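Local coordinates for protein acetyltransferase (Klebsiella pneumoniae, PDB 5XUN) that probably transfers the acetyl group of acetyl-CoA to glycyl-tRNA(Gly), as the acetyltransferase toxin of a type II toxin-antitoxin system, at residues Arg58-Tyr63 and Lys101-Gln106; Gly95-Asp100 and Ala143-Leu148. The protein carries 1 engineered substitution. One frame throughout, in Å; residues are numbered along the deposited sequence.

Contact 1: residues Arg58-Tyr63 and Lys101-Gln106; sequences RLLGYY and KSVQGQ. With ACO (acetyl coenzyme *a), chain E.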
loop_
_atom_site.group_PDB
_atom_site.type_symbol
_atom_site.label_atom_id
_atom_site.label_comp_id
_atom_site.label_asym_id
_atom_site.label_seq_id
_atom_site.Cartn_x
_atom_site.Cartn_y
_atom_site.Cartn_z
ATOM N N ARG B 58 -27.952 6.091 6.903
ATOM C CA ARG B 58 -28.171 5.046 5.926
ATOM C C ARG B 58 -26.974 4.973 4.994
ATOM O O ARG B 58 -26.413 6.000 4.605
ATOM C CB ARG B 58 -29.458 5.324 5.149
ATOM C CG ARG B 58 -30.660 5.486 6.076
ATOM C CD ARG B 58 -31.909 5.947 5.355
ATOM N NE ARG B 58 -32.042 5.346 4.033
ATOM C CZ ARG B 58 -32.025 6.041 2.902
ATOM N NH1 ARG B 58 -31.874 7.360 2.940
ATOM N NH2 ARG B 58 -32.152 5.419 1.736
ATOM N N LEU B 59 -26.570 3.755 4.657
ATOM C CA LEU B 59 -25.438 3.552 3.769
ATOM C C LEU B 59 -25.972 3.484 2.344
ATOM O O LEU B 59 -26.813 2.636 2.030
ATOM C CB LEU B 59 -24.677 2.283 4.154
ATOM C CG LEU B 59 -23.321 1.999 3.512
ATOM C CD1 LEU B 59 -22.410 1.317 4.525
ATOM C CD2 LEU B 59 -23.468 1.125 2.281
ATOM N N LEU B 60 -25.512 4.406 1.498
ATOM C CA LEU B 60 -25.930 4.469 0.107
ATOM C C LEU B 60 -24.828 4.086 -0.870
ATOM O O LEU B 60 -25.092 4.000 -2.076
ATOM C CB LEU B 60 -26.448 5.880 -0.225
ATOM C CG LEU B 60 -27.813 6.310 0.336
ATOM C CD1 LEU B 60 -28.895 5.307 -0.039
ATOM C CD2 LEU B 60 -27.795 6.544 1.840
ATOM N N GLY B 61 -23.612 3.853 -0.386
ATOM C CA GLY B 61 -22.530 3.380 -1.227
ATOM C C GLY B 61 -21.312 3.092 -0.382
ATOM O O GLY B 61 -21.225 3.517 0.775
ATOM N N TYR B 62 -20.371 2.356 -0.967
ATOM C CA TYR B 62 -19.158 2.025 -0.231
ATOM C C TYR B 62 -18.052 1.652 -1.209
ATOM O O TYR B 62 -18.315 1.358 -2.380
ATOM C CB TYR B 62 -19.413 0.886 0.765
ATOM C CG TYR B 62 -19.463 -0.502 0.149
ATOM C CD1 TYR B 62 -20.645 -1.015 -0.394
ATOM C CD2 TYR B 62 -18.341 -1.308 0.140
ATOM C CE1 TYR B 62 -20.680 -2.290 -0.955
ATOM C CE2 TYR B 62 -18.364 -2.559 -0.404
ATOM C CZ TYR B 62 -19.535 -3.057 -0.945
ATOM O OH TYR B 62 -19.526 -4.321 -1.488
ATOM N N TYR B 63 -16.808 1.659 -0.712
ATOM C CA TYR B 63 -15.684 1.142 -1.491
ATOM C C TYR B 63 -14.607 0.608 -0.550
ATOM O O TYR B 63 -14.585 0.935 0.638
ATOM C CB TYR B 63 -15.112 2.206 -2.450
ATOM C CG TYR B 63 -14.281 3.327 -1.848
ATOM C CD1 TYR B 63 -12.941 3.131 -1.512
ATOM C CD2 TYR B 63 -14.822 4.593 -1.660
ATOM C CE1 TYR B 63 -12.173 4.164 -0.992
ATOM C CE2 TYR B 63 -14.066 5.630 -1.137
ATOM C CZ TYR B 63 -12.739 5.410 -0.807
ATOM O OH TYR B 63 -11.981 6.437 -0.292
ATOM N N LYS B 101 -28.999 1.649 -5.756
ATOM C CA LYS B 101 -29.847 1.971 -6.906
ATOM C C LYS B 101 -30.642 3.251 -6.690
ATOM O O LYS B 101 -30.827 4.041 -7.623
ATOM C CB LYS B 101 -30.824 0.825 -7.182
ATOM C CG LYS B 101 -30.266 -0.421 -7.843
ATOM C CD LYS B 101 -31.405 -1.442 -7.986
ATOM C CE LYS B 101 -31.027 -2.648 -8.836
ATOM N NZ LYS B 101 -31.005 -2.332 -10.296
ATOM N N SER B 102 -31.113 3.479 -5.462
ATOM C CA SER B 102 -31.930 4.656 -5.189
ATOM C C SER B 102 -31.207 5.951 -5.514
ATOM O O SER B 102 -31.855 6.995 -5.639
ATOM C CB SER B 102 -32.356 4.687 -3.720
ATOM O OG SER B 102 -31.323 5.217 -2.906
ATOM N N VAL B 103 -29.881 5.921 -5.612
ATOM C CA VAL B 103 -29.136 7.162 -5.749
ATOM C C VAL B 103 -28.097 7.083 -6.871
ATOM O O VAL B 103 -27.250 7.972 -7.009
ATOM C CB VAL B 103 -28.528 7.537 -4.375
ATOM C CG1 VAL B 103 -27.230 6.810 -4.090
ATOM C CG2 VAL B 103 -28.369 9.028 -4.228
ATOM N N GLN B 104 -28.198 6.070 -7.729
ATOM C CA GLN B 104 -27.322 5.980 -8.894
ATOM C C GLN B 104 -27.678 7.013 -9.967
ATOM O O GLN B 104 -28.762 7.604 -9.974
ATOM C CB GLN B 104 -27.383 4.586 -9.511
ATOM C CG GLN B 104 -26.826 3.511 -8.619
ATOM C CD GLN B 104 -26.802 2.166 -9.289
ATOM O OE1 GLN B 104 -27.192 2.031 -10.448
ATOM N NE2 GLN B 104 -26.363 1.152 -8.557
ATOM N N GLY B 105 -26.726 7.229 -10.881
ATOM C CA GLY B 105 -26.893 8.137 -12.005
ATOM C C GLY B 105 -26.859 9.613 -11.686
ATOM O O GLY B 105 -27.335 10.420 -12.490
ATOM N N GLN B 106 -26.289 10.015 -10.554
ATOM C CA GLN B 106 -26.172 11.414 -10.165
ATOM C C GLN B 106 -24.732 11.856 -9.961
ATOM O O GLN B 106 -24.508 12.964 -9.460
ATOM C CB GLN B 106 -26.941 11.676 -8.876
ATOM C CG GLN B 106 -28.398 11.348 -8.931
ATOM C CD GLN B 106 -29.004 11.431 -7.566
ATOM O OE1 GLN B 106 -28.566 12.187 -6.700
ATOM N NE2 GLN B 106 -30.010 10.616 -7.354
HETATM N N1A ACO E . -21.518 14.540 -12.095
HETATM C C2A ACO E . -21.259 13.470 -12.877
HETATM N N3A ACO E . -22.208 12.721 -13.473
HETATM C C4A ACO E . -23.526 13.013 -13.314
HETATM C C5A ACO E . -23.884 14.171 -12.470
HETATM C C6A ACO E . -22.784 14.945 -11.849
HETATM N N6A ACO E . -23.051 16.019 -11.065
HETATM N N7A ACO E . -25.224 14.254 -12.466
HETATM C C8A ACO E . -25.680 13.239 -13.232
HETATM N N9A ACO E . -24.684 12.505 -13.756
HETATM C C1B ACO E . -24.901 11.309 -14.625
HETATM C C2B ACO E . -24.247 11.388 -15.999
HETATM O O2B ACO E . -25.216 11.730 -17.001
HETATM C C3B ACO E . -23.691 9.995 -16.236
HETATM O O3B ACO E . -24.633 9.222 -16.977
HETATM P P3B ACO E . -24.181 8.109 -18.054
HETATM O O7A ACO E . -23.888 8.901 -19.307
HETATM O O8A ACO E . -22.961 7.465 -17.439
HETATM O O9A ACO E . -25.381 7.195 -18.149
HETATM C C4B ACO E . -23.584 9.372 -14.850
HETATM O O4B ACO E . -24.379 10.154 -13.958
HETATM C C5B ACO E . -22.161 9.312 -14.301
HETATM O O5B ACO E . -22.046 8.143 -13.492
HETATM P P1A ACO E . -22.230 8.190 -11.891
HETATM O O1A ACO E . -23.603 8.718 -11.563
HETATM O O2A ACO E . -21.023 8.825 -11.251
HETATM O O3A ACO E . -22.173 6.621 -11.580
HETATM P P2A ACO E . -23.218 5.890 -10.605
HETATM O O4A ACO E . -23.543 6.780 -9.434
HETATM O O5A ACO E . -24.333 5.294 -11.429
HETATM O O6A ACO E . -22.263 4.700 -10.100
HETATM C CBP ACO E . -21.519 2.464 -10.361
HETATM C CCP ACO E . -21.715 3.798 -11.059
HETATM C CDP ACO E . -20.791 2.673 -9.040
HETATM C CEP ACO E . -20.725 1.529 -11.260
HETATM C CAP ACO E . -22.929 1.924 -10.150
HETATM O OAP ACO E . -23.508 1.689 -11.440
HETATM C C9P ACO E . -22.947 0.642 -9.374
HETATM O O9P ACO E . -22.940 0.639 -8.151
HETATM N N8P ACO E . -22.994 -0.457 -10.113
HETATM C C7P ACO E . -23.338 -1.747 -9.558
HETATM C C6P ACO E . -22.152 -2.394 -8.859
HETATM C C5P ACO E . -20.931 -2.225 -9.725
HETATM O O5P ACO E . -20.871 -2.750 -10.826
HETATM N N4P ACO E . -19.960 -1.474 -9.209
HETATM C C3P ACO E . -18.773 -1.133 -9.965
HETATM C C2P ACO E . -17.791 -2.290 -10.061
HETATM S S1P ACO E . -16.440 -1.959 -8.979
HETATM C C ACO E . -15.341 -2.947 -9.723
HETATM O O ACO E . -15.618 -3.349 -10.836
HETATM C CH3 ACO E . -14.072 -3.300 -9.001
#
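Leu60, which carries the meeting with Ser102 and Val103, spreads its two methyls between different neighbours: CD2 lies over one face of the Arg58 guanidinium, 4.2 Å above its plane and displaced toward the rim, while CD1 reaches Ser102. A second flat group, the Gln104 amide, lies beside the cofactor: its NE2 is 3.5 Å from O9P of acetyl-CoA, and the same nitrogen is hydrogen-bonded to the backbone oxygens of Cys23 and Ile99, which fix the amide's position. An extended chain beyond CG (chi2 -176°) carries the amide to the pantetheine arm. Across the segments the evidence is purely van der Waals. Leu60 CD1 stands 3.8 Å from Ser102 OG, a hydroxyl whose hydrogen bond goes to Asp100 OD2, and Leu60 CB lies 4.1 Å from Val103 CG1. Ser102 and Val103 both point their CB toward the strand, and Val103 turns CG1 between its own N and carbonyl carbon (chi1 82°), on the side where Leu60 lies. Beyond this patch the loop serves the cofactor: Gly105 N donates to the phosphate oxygen O5A at 3.1 Å with an N-H...O angle of 153°. The run Gln104-Gly105-Gln106, continued by Gly107, Trp108 and Gly109, matches the Gln/Arg-x-x-Gly-x-Gly/Ala pyrophosphate-binding motif of GNAT enzymes. On the strand side, Leu60 and Gly61 both face Leu50, forming a classic beta bulge near the start of strand 59-71. That strand lies between strands 46-51 and 88-99; Leu59 and Tyr62 pack against helix 26-34, whereas Val103 and Tyr63 touch helix 108-126.

Contact 2: residues Gly95-Asp100 and Ala143-Leu148; sequences GRLAID and AFFLRL. Engineered in segment 143-148: Phe145 (natural residue Tyr). With ACO (acetyl coenzyme *a), chain E.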
loop_
_atom_site.group_PDB
_atom_site.type_symbol
_atom_site.label_atom_id
_atom_site.label_comp_id
_atom_site.label_asym_id
_atom_site.label_seq_id
_atom_site.Cartn_x
_atom_site.Cartn_y
_atom_site.Cartn_z
ATOM N N GLY B 95 -10.804 -2.671 -4.550
ATOM C CA GLY B 95 -11.372 -4.006 -4.583
ATOM C C GLY B 95 -12.828 -4.003 -5.002
ATOM O O GLY B 95 -13.268 -4.875 -5.752
ATOM N N ARG B 96 -13.580 -3.003 -4.547
ATOM C CA ARG B 96 -15.017 -2.918 -4.729
ATOM C C ARG B 96 -15.443 -1.466 -4.673
ATOM O O ARG B 96 -14.885 -0.669 -3.914
ATOM C CB ARG B 96 -15.775 -3.664 -3.632
ATOM C CG ARG B 96 -15.739 -5.143 -3.762
ATOM C CD ARG B 96 -15.916 -5.768 -2.417
ATOM N NE ARG B 96 -15.356 -7.104 -2.444
ATOM C CZ ARG B 96 -14.090 -7.373 -2.171
ATOM N NH1 ARG B 96 -13.260 -6.387 -1.843
ATOM N NH2 ARG B 96 -13.661 -8.620 -2.225
ATOM N N LEU B 97 -16.480 -1.151 -5.444
ATOM C CA LEU B 97 -17.139 0.143 -5.399
ATOM C C LEU B 97 -18.592 -0.080 -5.791
ATOM O O LEU B 97 -18.862 -0.773 -6.775
ATOM C CB LEU B 97 -16.471 1.141 -6.349
ATOM C CG LEU B 97 -17.271 2.425 -6.572
ATOM C CD1 LEU B 97 -16.994 3.372 -5.441
ATOM C CD2 LEU B 97 -16.954 3.070 -7.912
ATOM N N ALA B 98 -19.519 0.478 -5.018
ATOM C CA ALA B 98 -20.933 0.252 -5.279
ATOM C C ALA B 98 -21.743 1.422 -4.748
ATOM O O ALA B 98 -21.446 1.961 -3.681
ATOM C CB ALA B 98 -21.424 -1.059 -4.646
ATOM N N ILE B 99 -22.763 1.806 -5.513
ATOM C CA ILE B 99 -23.721 2.843 -5.147
ATOM C C ILE B 99 -25.108 2.213 -5.139
ATOM O O ILE B 99 -25.430 1.406 -6.014
ATOM C CB ILE B 99 -23.669 4.036 -6.127
ATOM C CG1 ILE B 99 -22.299 4.712 -6.096
ATOM C CG2 ILE B 99 -24.760 5.046 -5.812
ATOM C CD1 ILE B 99 -22.079 5.576 -4.870
ATOM N N ASP B 100 -25.921 2.564 -4.146
ATOM C CA ASP B 100 -27.275 2.026 -4.083
ATOM C C ASP B 100 -28.136 2.536 -5.237
ATOM O O ASP B 100 -28.035 3.698 -5.640
ATOM C CB ASP B 100 -27.934 2.378 -2.752
ATOM C CG ASP B 100 -29.329 1.792 -2.633
ATOM O OD1 ASP B 100 -29.434 0.555 -2.466
ATOM O OD2 ASP B 100 -30.314 2.559 -2.711
ATOM N N ALA B 143 -16.612 0.591 -18.699
ATOM C CA ALA B 143 -16.865 1.857 -19.376
ATOM C C ALA B 143 -16.897 3.006 -18.381
ATOM O O ALA B 143 -16.447 4.117 -18.684
ATOM C CB ALA B 143 -18.176 1.778 -20.160
ATOM N N PHE B 144 -17.434 2.755 -17.187
ATOM C CA PHE B 144 -17.432 3.755 -16.126
ATOM C C PHE B 144 -16.012 4.214 -15.807
ATOM O O PHE B 144 -15.739 5.416 -15.729
ATOM C CB PHE B 144 -18.118 3.176 -14.886
ATOM C CG PHE B 144 -17.957 4.004 -13.644
ATOM C CD1 PHE B 144 -18.708 5.153 -13.461
ATOM C CD2 PHE B 144 -17.081 3.612 -12.640
ATOM C CE1 PHE B 144 -18.571 5.909 -12.316
ATOM C CE2 PHE B 144 -16.944 4.365 -11.488
ATOM C CZ PHE B 144 -17.685 5.517 -11.329
ATOM N N PHE B 145 -15.092 3.267 -15.616
ATOM C CA PHE B 145 -13.732 3.641 -15.239
ATOM C C PHE B 145 -12.983 4.262 -16.412
ATOM O O PHE B 145 -12.223 5.220 -16.230
ATOM C CB PHE B 145 -12.980 2.426 -14.687
ATOM C CG PHE B 145 -13.417 2.020 -13.299
ATOM C CD1 PHE B 145 -13.257 2.889 -12.228
ATOM C CD2 PHE B 145 -13.977 0.775 -13.065
ATOM C CE1 PHE B 145 -13.651 2.535 -10.957
ATOM C CE2 PHE B 145 -14.375 0.412 -11.791
ATOM C CZ PHE B 145 -14.210 1.297 -10.733
ATOM N N LEU B 146 -13.203 3.745 -17.625
ATOM C CA LEU B 146 -12.566 4.321 -18.806
ATOM C C LEU B 146 -12.941 5.785 -18.984
ATOM O O LEU B 146 -12.096 6.607 -19.358
ATOM C CB LEU B 146 -12.944 3.517 -20.049
ATOM C CG LEU B 146 -12.331 2.115 -20.111
ATOM C CD1 LEU B 146 -12.834 1.351 -21.323
ATOM C CD2 LEU B 146 -10.812 2.195 -20.135
ATOM N N ARG B 147 -14.198 6.136 -18.706
ATOM C CA ARG B 147 -14.632 7.517 -18.885
ATOM C C ARG B 147 -13.988 8.443 -17.865
ATOM O O ARG B 147 -13.754 9.622 -18.160
ATOM C CB ARG B 147 -16.154 7.607 -18.796
ATOM C CG ARG B 147 -16.763 8.523 -19.841
ATOM C CD ARG B 147 -18.273 8.677 -19.675
ATOM N NE ARG B 147 -18.924 7.460 -19.192
ATOM C CZ ARG B 147 -19.645 7.395 -18.076
ATOM N NH1 ARG B 147 -20.204 6.249 -17.698
ATOM N NH2 ARG B 147 -19.810 8.481 -17.335
ATOM N N LEU B 148 -13.699 7.934 -16.668
ATOM C CA LEU B 148 -12.994 8.698 -15.649
ATOM C C LEU B 148 -11.504 8.824 -15.929
ATOM O O LEU B 148 -10.807 9.520 -15.183
ATOM C CB LEU B 148 -13.216 8.058 -14.273
ATOM C CG LEU B 148 -14.678 8.080 -13.836
ATOM C CD1 LEU B 148 -14.888 7.315 -12.543
ATOM C CD2 LEU B 148 -15.106 9.531 -13.673
HETATM N N1A ACO E . -21.518 14.540 -12.095
HETATM C C2A ACO E . -21.259 13.470 -12.877
HETATM N N3A ACO E . -22.208 12.721 -13.473
HETATM C C4A ACO E . -23.526 13.013 -13.314
HETATM C C5A ACO E . -23.884 14.171 -12.470
HETATM C C6A ACO E . -22.784 14.945 -11.849
HETATM N N6A ACO E . -23.051 16.019 -11.065
HETATM N N7A ACO E . -25.224 14.254 -12.466
HETATM C C8A ACO E . -25.680 13.239 -13.232
HETATM N N9A ACO E . -24.684 12.505 -13.756
HETATM C C1B ACO E . -24.901 11.309 -14.625
HETATM C C2B ACO E . -24.247 11.388 -15.999
HETATM O O2B ACO E . -25.216 11.730 -17.001
HETATM C C3B ACO E . -23.691 9.995 -16.236
HETATM O O3B ACO E . -24.633 9.222 -16.977
HETATM P P3B ACO E . -24.181 8.109 -18.054
HETATM O O7A ACO E . -23.888 8.901 -19.307
HETATM O O8A ACO E . -22.961 7.465 -17.439
HETATM O O9A ACO E . -25.381 7.195 -18.149
HETATM C C4B ACO E . -23.584 9.372 -14.850
HETATM O O4B ACO E . -24.379 10.154 -13.958
HETATM C C5B ACO E . -22.161 9.312 -14.301
HETATM O O5B ACO E . -22.046 8.143 -13.492
HETATM P P1A ACO E . -22.230 8.190 -11.891
HETATM O O1A ACO E . -23.603 8.718 -11.563
HETATM O O2A ACO E . -21.023 8.825 -11.251
HETATM O O3A ACO E . -22.173 6.621 -11.580
HETATM P P2A ACO E . -23.218 5.890 -10.605
HETATM O O4A ACO E . -23.543 6.780 -9.434
HETATM O O5A ACO E . -24.333 5.294 -11.429
HETATM O O6A ACO E . -22.263 4.700 -10.100
HETATM C CBP ACO E . -21.519 2.464 -10.361
HETATM C CCP ACO E . -21.715 3.798 -11.059
HETATM C CDP ACO E . -20.791 2.673 -9.040
HETATM C CEP ACO E . -20.725 1.529 -11.260
HETATM C CAP ACO E . -22.929 1.924 -10.150
HETATM O OAP ACO E . -23.508 1.689 -11.440
HETATM C C9P ACO E . -22.947 0.642 -9.374
HETATM O O9P ACO E . -22.940 0.639 -8.151
HETATM N N8P ACO E . -22.994 -0.457 -10.113
HETATM C C7P ACO E . -23.338 -1.747 -9.558
HETATM C C6P ACO E . -22.152 -2.394 -8.859
HETATM C C5P ACO E . -20.931 -2.225 -9.725
HETATM O O5P ACO E . -20.871 -2.750 -10.826
HETATM N N4P ACO E . -19.960 -1.474 -9.209
HETATM C C3P ACO E . -18.773 -1.133 -9.965
HETATM C C2P ACO E . -17.791 -2.290 -10.061
HETATM S S1P ACO E . -16.440 -1.959 -8.979
HETATM C C ACO E . -15.341 -2.947 -9.723
HETATM O O ACO E . -15.618 -3.349 -10.836
HETATM C CH3 ACO E . -14.072 -3.300 -9.001
#
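Leu97 supplies the apolar meeting through one methyl, CD2, which touches both aromatic rings of the helix: Phe144 CE2 at 3.8 Å and Phe145 CZ at 4.3 Å, obliquely in each case. With CG anti to the backbone N (chi1 168°), the Leu97 side chain extends toward the helix and crosses that of Phe144 at about a right angle. The Phe144 ring is sandwiched, with Leu148 CD1 over one face and cofactor CCP over the other, each near the rim. Its CD2 in turn sits 3.8 Å above the centre of the Phe145 ring. Phe145, an engineered residue replacing tyrosine, brings its edge to the acetyl carbon C of the cofactor, 4.1 Å from CE2. Hydrogen bonds run from strand to cofactor: N4P donates to Leu97 O at 2.8 Å, and Ile99 N to O9P at 2.9 Å, nearly straight at 173°. The charged element is Arg147, whose NH1 lies 3.0 Å from O8A of the 3'-phosphate. Acetyl-CoA thus threads between strand 88-99 and helix 139-147, its pantetheine arm bonded along the strand backbone like an extra strand, as in the cofactor cleft of the GNAT fold.

In the fold
Contacts 1 and 2 have centres 12 Å apart and interleave along the chain, and segment 95-100 runs directly into 101-106. Strands 59-71 and 88-99 are antiparallel neighbours in the sheet, and Leu60 O lies 2.7 Å from Asp100 N, a probable hydrogen bond joining the two contacts. A second probable bond, Gln104 NE2 to Ile99 O at 2.7 Å, ties the loop back to the strand end, while Tyr63 CB packs 3.7 Å from Leu97 CD1. On acetyl-CoA the contacts overlap at the pantetheine carbonyl O9P and at the pyrophosphate, where Gly105 N of contact 1 donates its hydrogen bond; contact 2 alone runs on to the acetyl group and the 3'-phosphate.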